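Local atomic coordinates of glycolipid-binding domain-containing protein (Pseudomonas aeruginosa, PDB entry 2H1T), a protein that is of unknown function but probably binds a glycolipid and may take part in glycolipid metabolism. Residues A[61-66]-A[101-106]; A[50-53]-A[59-62]. All coordinates share one frame; numbering follows the deposited sequence.

Interaction 1. Residues A[61-66]-A[101-106]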
# COMPACT_ATOMS: atom_id res chain seq x y z
N ARG A 61 -16.35 7.95 20.84
CA ARG A 61 -17.70 8.39 20.43
C ARG A 61 -17.99 8.12 18.95
O ARG A 61 -19.15 7.83 18.59
CB ARG A 61 -17.94 9.88 20.79
CG ARG A 61 -17.77 10.21 22.30
CD ARG A 61 -18.70 9.30 23.23
NE ARG A 61 -20.07 9.34 22.70
CZ ARG A 61 -20.98 10.29 22.96
NH1 ARG A 61 -20.72 11.29 23.77
NH2 ARG A 61 -22.17 10.24 22.36
N GLU A 62 -16.98 8.24 18.09
CA GLU A 62 -17.17 7.95 16.66
C GLU A 62 -15.94 7.31 16.02
O GLU A 62 -14.78 7.64 16.35
CB GLU A 62 -17.57 9.24 15.93
CG GLU A 62 -18.13 9.07 14.53
CD GLU A 62 -18.74 10.37 13.99
OE1 GLU A 62 -18.47 11.48 14.57
OE2 GLU A 62 -19.52 10.28 13.01
N ALA A 63 -16.19 6.41 15.09
CA ALA A 63 -15.12 5.84 14.28
C ALA A 63 -15.59 5.73 12.82
O ALA A 63 -16.68 5.27 12.56
CB ALA A 63 -14.73 4.48 14.84
N VAL A 64 -14.74 6.16 11.89
CA VAL A 64 -14.97 6.07 10.45
C VAL A 64 -13.76 5.41 9.78
O VAL A 64 -12.62 5.80 10.04
CB VAL A 64 -15.19 7.48 9.83
CG1 VAL A 64 -15.54 7.37 8.39
CG2 VAL A 64 -16.27 8.21 10.58
N PHE A 65 -14.04 4.41 8.95
CA PHE A 65 -13.06 3.60 8.24
C PHE A 65 -13.32 3.57 6.75
O PHE A 65 -14.48 3.48 6.33
CB PHE A 65 -13.16 2.15 8.71
CG PHE A 65 -12.87 1.96 10.16
CD1 PHE A 65 -11.56 1.78 10.61
CD2 PHE A 65 -13.92 1.92 11.10
CE1 PHE A 65 -11.30 1.62 11.98
CE2 PHE A 65 -13.65 1.76 12.44
CZ PHE A 65 -12.35 1.60 12.89
N HIS A 66 -12.24 3.58 5.95
CA HIS A 66 -12.34 3.51 4.49
C HIS A 66 -11.14 2.71 4.12
O HIS A 66 -10.00 3.11 4.42
CB HIS A 66 -12.28 4.91 3.85
CG HIS A 66 -12.13 4.92 2.36
ND1 HIS A 66 -13.12 5.35 1.51
CD2 HIS A 66 -11.06 4.63 1.58
CE1 HIS A 66 -12.70 5.26 0.26
NE2 HIS A 66 -11.44 4.85 0.28
N LEU A 101 -16.22 -0.19 25.43
CA LEU A 101 -15.94 1.25 25.55
C LEU A 101 -14.80 1.74 24.63
O LEU A 101 -14.71 2.96 24.36
CB LEU A 101 -15.53 1.57 27.00
CG LEU A 101 -16.55 1.21 28.09
CD1 LEU A 101 -16.02 1.58 29.47
CD2 LEU A 101 -17.86 1.86 27.83
N ASP A 102 -13.91 0.81 24.22
CA ASP A 102 -12.72 1.13 23.44
C ASP A 102 -12.72 0.27 22.16
O ASP A 102 -13.27 -0.85 22.14
CB ASP A 102 -11.42 0.88 24.21
CG ASP A 102 -11.50 1.35 25.63
OD1 ASP A 102 -11.51 2.60 25.88
OD2 ASP A 102 -11.60 0.46 26.50
N ILE A 103 -12.11 0.82 21.13
CA ILE A 103 -11.85 0.11 19.88
C ILE A 103 -10.38 -0.35 19.90
O ILE A 103 -9.52 0.32 20.49
CB ILE A 103 -12.16 1.01 18.65
CG1 ILE A 103 -13.65 0.98 18.33
CG2 ILE A 103 -11.46 0.53 17.39
CD1 ILE A 103 -14.02 1.77 17.04
N ASP A 104 -10.13 -1.49 19.28
CA ASP A 104 -8.79 -2.01 19.03
C ASP A 104 -8.75 -2.38 17.54
O ASP A 104 -9.49 -3.26 17.08
CB ASP A 104 -8.52 -3.22 19.93
CG ASP A 104 -7.15 -3.86 19.69
OD1 ASP A 104 -6.39 -3.44 18.76
OD2 ASP A 104 -6.82 -4.81 20.45
N ILE A 105 -7.92 -1.67 16.80
CA ILE A 105 -7.78 -1.87 15.34
C ILE A 105 -6.49 -2.64 15.19
O ILE A 105 -5.47 -2.23 15.73
CB ILE A 105 -7.57 -0.52 14.60
CG1 ILE A 105 -8.82 0.39 14.66
CG2 ILE A 105 -7.20 -0.78 13.15
CD1 ILE A 105 -8.52 1.88 14.55
N TRP A 106 -6.53 -3.72 14.40
CA TRP A 106 -5.30 -4.41 13.90
C TRP A 106 -5.16 -4.01 12.44
O TRP A 106 -6.15 -4.02 11.70
CB TRP A 106 -5.42 -5.96 13.99
CG TRP A 106 -4.35 -6.65 13.20
CD1 TRP A 106 -4.42 -7.14 11.90
CD2 TRP A 106 -2.99 -6.89 13.62
NE1 TRP A 106 -3.19 -7.64 11.51
CE2 TRP A 106 -2.31 -7.51 12.55
CE3 TRP A 106 -2.29 -6.61 14.80
CZ2 TRP A 106 -0.96 -7.87 12.63
CZ3 TRP A 106 -0.94 -6.97 14.87
CH2 TRP A 106 -0.30 -7.59 13.80
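Ala63 meets Ile103 across the interior, its CB lying 3.6 Å from Ile103 CD1. The isoleucine makes this reach with CG1 anti to its own carbonyl carbon and CD1 carried on in an extended chain (chi2 -176°), which puts its terminal methyl foremost, and this methyl does the touching. The CA atoms of Ala63 and Ile103 are 8.7 Å apart, a spacing that a short methyl and a long branch bridge together. Val64 turns the other way, and its side chain lies against Arg51 and His77 instead. Phe65 faces the 101-106 strand again, its side chain coming from the direction opposite to that of Ile105. Here the two backbones stand wider, with 10.4 Å between Phe65 CA and Ile105 CA, and the ring and the Ile105 CG1-CD1 branch close the gap between them. The aromatic edge makes the contact: Phe65 CE1 lies 3.8 Å from Ile105 CD1 and 3.9 Å from Ile105 CG1. Ile103 CD1 is also near the ring plane, more loosely, at 4.5 Å from Phe65 CZ. The CD1 methyls of both isoleucines thus gather at the edge of the ring. Tyr50 and Leu76, on the two neighbouring strands, also pack against Phe65. No hydrogen bond crosses the contact, and all four touching residues are buried. Strand 60-69 lies inside an antiparallel sheet, whereas 102-106 is an outermost strand of a second, mixed sheet. The short strand axes run 9.5 Å apart at closest and only 20° from parallel, an arrangement typical of two beta-sheets stacked face to face round an apolar core.

Interaction 2. Residues A[50-53]-A[59-62]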
# COMPACT_ATOMS: atom_id res chain seq x y z
N TYR A 50 -8.58 5.98 8.50
CA TYR A 50 -9.58 6.01 9.54
C TYR A 50 -9.52 7.26 10.38
O TYR A 50 -8.49 7.92 10.45
CB TYR A 50 -9.48 4.74 10.40
CG TYR A 50 -8.29 4.65 11.37
CD1 TYR A 50 -8.32 5.26 12.64
CD2 TYR A 50 -7.18 3.86 11.07
CE1 TYR A 50 -7.23 5.14 13.51
CE2 TYR A 50 -6.12 3.71 11.97
CZ TYR A 50 -6.16 4.35 13.18
OH TYR A 50 -5.09 4.19 14.06
N ARG A 51 -10.64 7.55 11.01
CA ARG A 51 -10.69 8.67 11.94
C ARG A 51 -11.44 8.23 13.17
O ARG A 51 -12.52 7.64 13.06
CB ARG A 51 -11.36 9.88 11.26
CG ARG A 51 -11.61 11.08 12.23
CD ARG A 51 -12.31 12.29 11.57
NE ARG A 51 -13.60 11.96 10.96
CZ ARG A 51 -14.78 11.94 11.59
NH1 ARG A 51 -14.88 12.19 12.90
NH2 ARG A 51 -15.88 11.64 10.89
N LEU A 52 -10.85 8.51 14.34
CA LEU A 52 -11.49 8.27 15.62
C LEU A 52 -11.71 9.58 16.36
O LEU A 52 -10.92 10.51 16.25
CB LEU A 52 -10.65 7.33 16.50
CG LEU A 52 -10.22 6.01 15.85
CD1 LEU A 52 -9.32 5.21 16.82
CD2 LEU A 52 -11.44 5.22 15.35
N ARG A 53 -12.83 9.64 17.08
CA ARG A 53 -13.15 10.79 17.89
C ARG A 53 -13.61 10.28 19.24
O ARG A 53 -14.39 9.33 19.32
CB ARG A 53 -14.20 11.67 17.21
CG ARG A 53 -14.67 12.87 18.04
CD ARG A 53 -15.69 13.77 17.30
NE ARG A 53 -16.93 13.05 17.00
CZ ARG A 53 -17.90 12.81 17.88
NH1 ARG A 53 -17.80 13.24 19.13
NH2 ARG A 53 -18.98 12.15 17.51
N HIS A 59 -13.24 8.14 26.16
CA HIS A 59 -14.23 7.19 25.63
C HIS A 59 -14.47 7.45 24.15
O HIS A 59 -14.82 8.55 23.76
CB HIS A 59 -15.56 7.29 26.34
CG HIS A 59 -15.52 6.98 27.80
ND1 HIS A 59 -16.49 6.24 28.42
CD2 HIS A 59 -14.62 7.32 28.76
CE1 HIS A 59 -16.20 6.12 29.71
NE2 HIS A 59 -15.07 6.77 29.94
N LEU A 60 -14.39 6.41 23.32
CA LEU A 60 -14.69 6.52 21.93
C LEU A 60 -16.15 6.94 21.68
O LEU A 60 -17.06 6.35 22.27
CB LEU A 60 -14.43 5.20 21.20
CG LEU A 60 -14.43 5.38 19.68
CD1 LEU A 60 -13.13 5.98 19.16
CD2 LEU A 60 -14.66 4.09 19.05
N ARG A 61 -16.35 7.95 20.84
CA ARG A 61 -17.70 8.39 20.43
C ARG A 61 -17.99 8.12 18.95
O ARG A 61 -19.15 7.83 18.59
CB ARG A 61 -17.94 9.88 20.79
CG ARG A 61 -17.77 10.21 22.30
CD ARG A 61 -18.70 9.30 23.23
NE ARG A 61 -20.07 9.34 22.70
CZ ARG A 61 -20.98 10.29 22.96
NH1 ARG A 61 -20.72 11.29 23.77
NH2 ARG A 61 -22.17 10.24 22.36
N GLU A 62 -16.98 8.24 18.09
CA GLU A 62 -17.17 7.95 16.66
C GLU A 62 -15.94 7.31 16.02
O GLU A 62 -14.78 7.64 16.35
CB GLU A 62 -17.57 9.24 15.93
CG GLU A 62 -18.13 9.07 14.53
CD GLU A 62 -18.74 10.37 13.99
OE1 GLU A 62 -18.47 11.48 14.57
OE2 GLU A 62 -19.52 10.28 13.01
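Arg53 and Glu62 meet with their flat ends nearly perpendicular, guanidinium and carboxylate planes 85° apart. The arginine side chain runs out extended from its backbone and then bends at chi3 (63°), which lays its side edge against a single oxygen, Glu62 OE1. Arg53 NE reaches OE1 of Glu62 at 3.3 Å on the anti lone pair, and Arg53 NH2 comes to the same OE1 at 3.1 Å from above the carboxylate plane. OE1 itself lies in the guanidinium plane, so both N-H bonds can point to it. The other oxygen, OE2, is taken by His77 of the next strand, and the two sets of bonds should fix the rotation of the carboxylate. Arg51 NH1 stands 4.0 Å from Glu62 OE1, too far for a salt bridge but likely to add to the positive field there. Beneath these side chains the hairpin of strands 45-54 and 60-69 carries a classic beta bulge, in which Arg61 and Glu62 both face Arg53. Arg53 O accepts from Arg61 N at 2.8 Å and from Glu62 N at 3.1 Å, while Arg53 N gives its hydrogen to Glu62 O at 2.9 Å. Arg61 CB approaches Arg53 NH1 obliquely at 3.8 Å; the rest of Arg61 bends away, and its NE bonds to Ala80 O. The leucines contribute an apolar touch beside the bulge: Leu60, with CG anti to the backbone N (chi1 -167°), brings CD1 within 3.9 Å of Leu52 CB, while its side chain also packs on Ile103 of the facing sheet.

How the interactions relate
Strand 60-69 serves both contacts, whose centres are about 6 Å apart: interaction 2 pairs its beginning with strand 45-54 inside one sheet, and interaction 1 joins its continuation to the other sheet. Past the bulge the hairpin pairing carries on, Val64 O lying 2.8 Å from Arg51 N in a probable hydrogen bond. The apolar sides merge as well, since Ala63 CB packs 3.4 Å from Leu52 CD2, while Arg51, Arg53 and Glu62 lie on the other face. A 1,2-ethanediol lies about 4 Å from the Arg51 side chain, and one lies about 6 Å from that of Phe65, each probably from the crystallisation liquor; whether either marks a glycolipid pocket is not established.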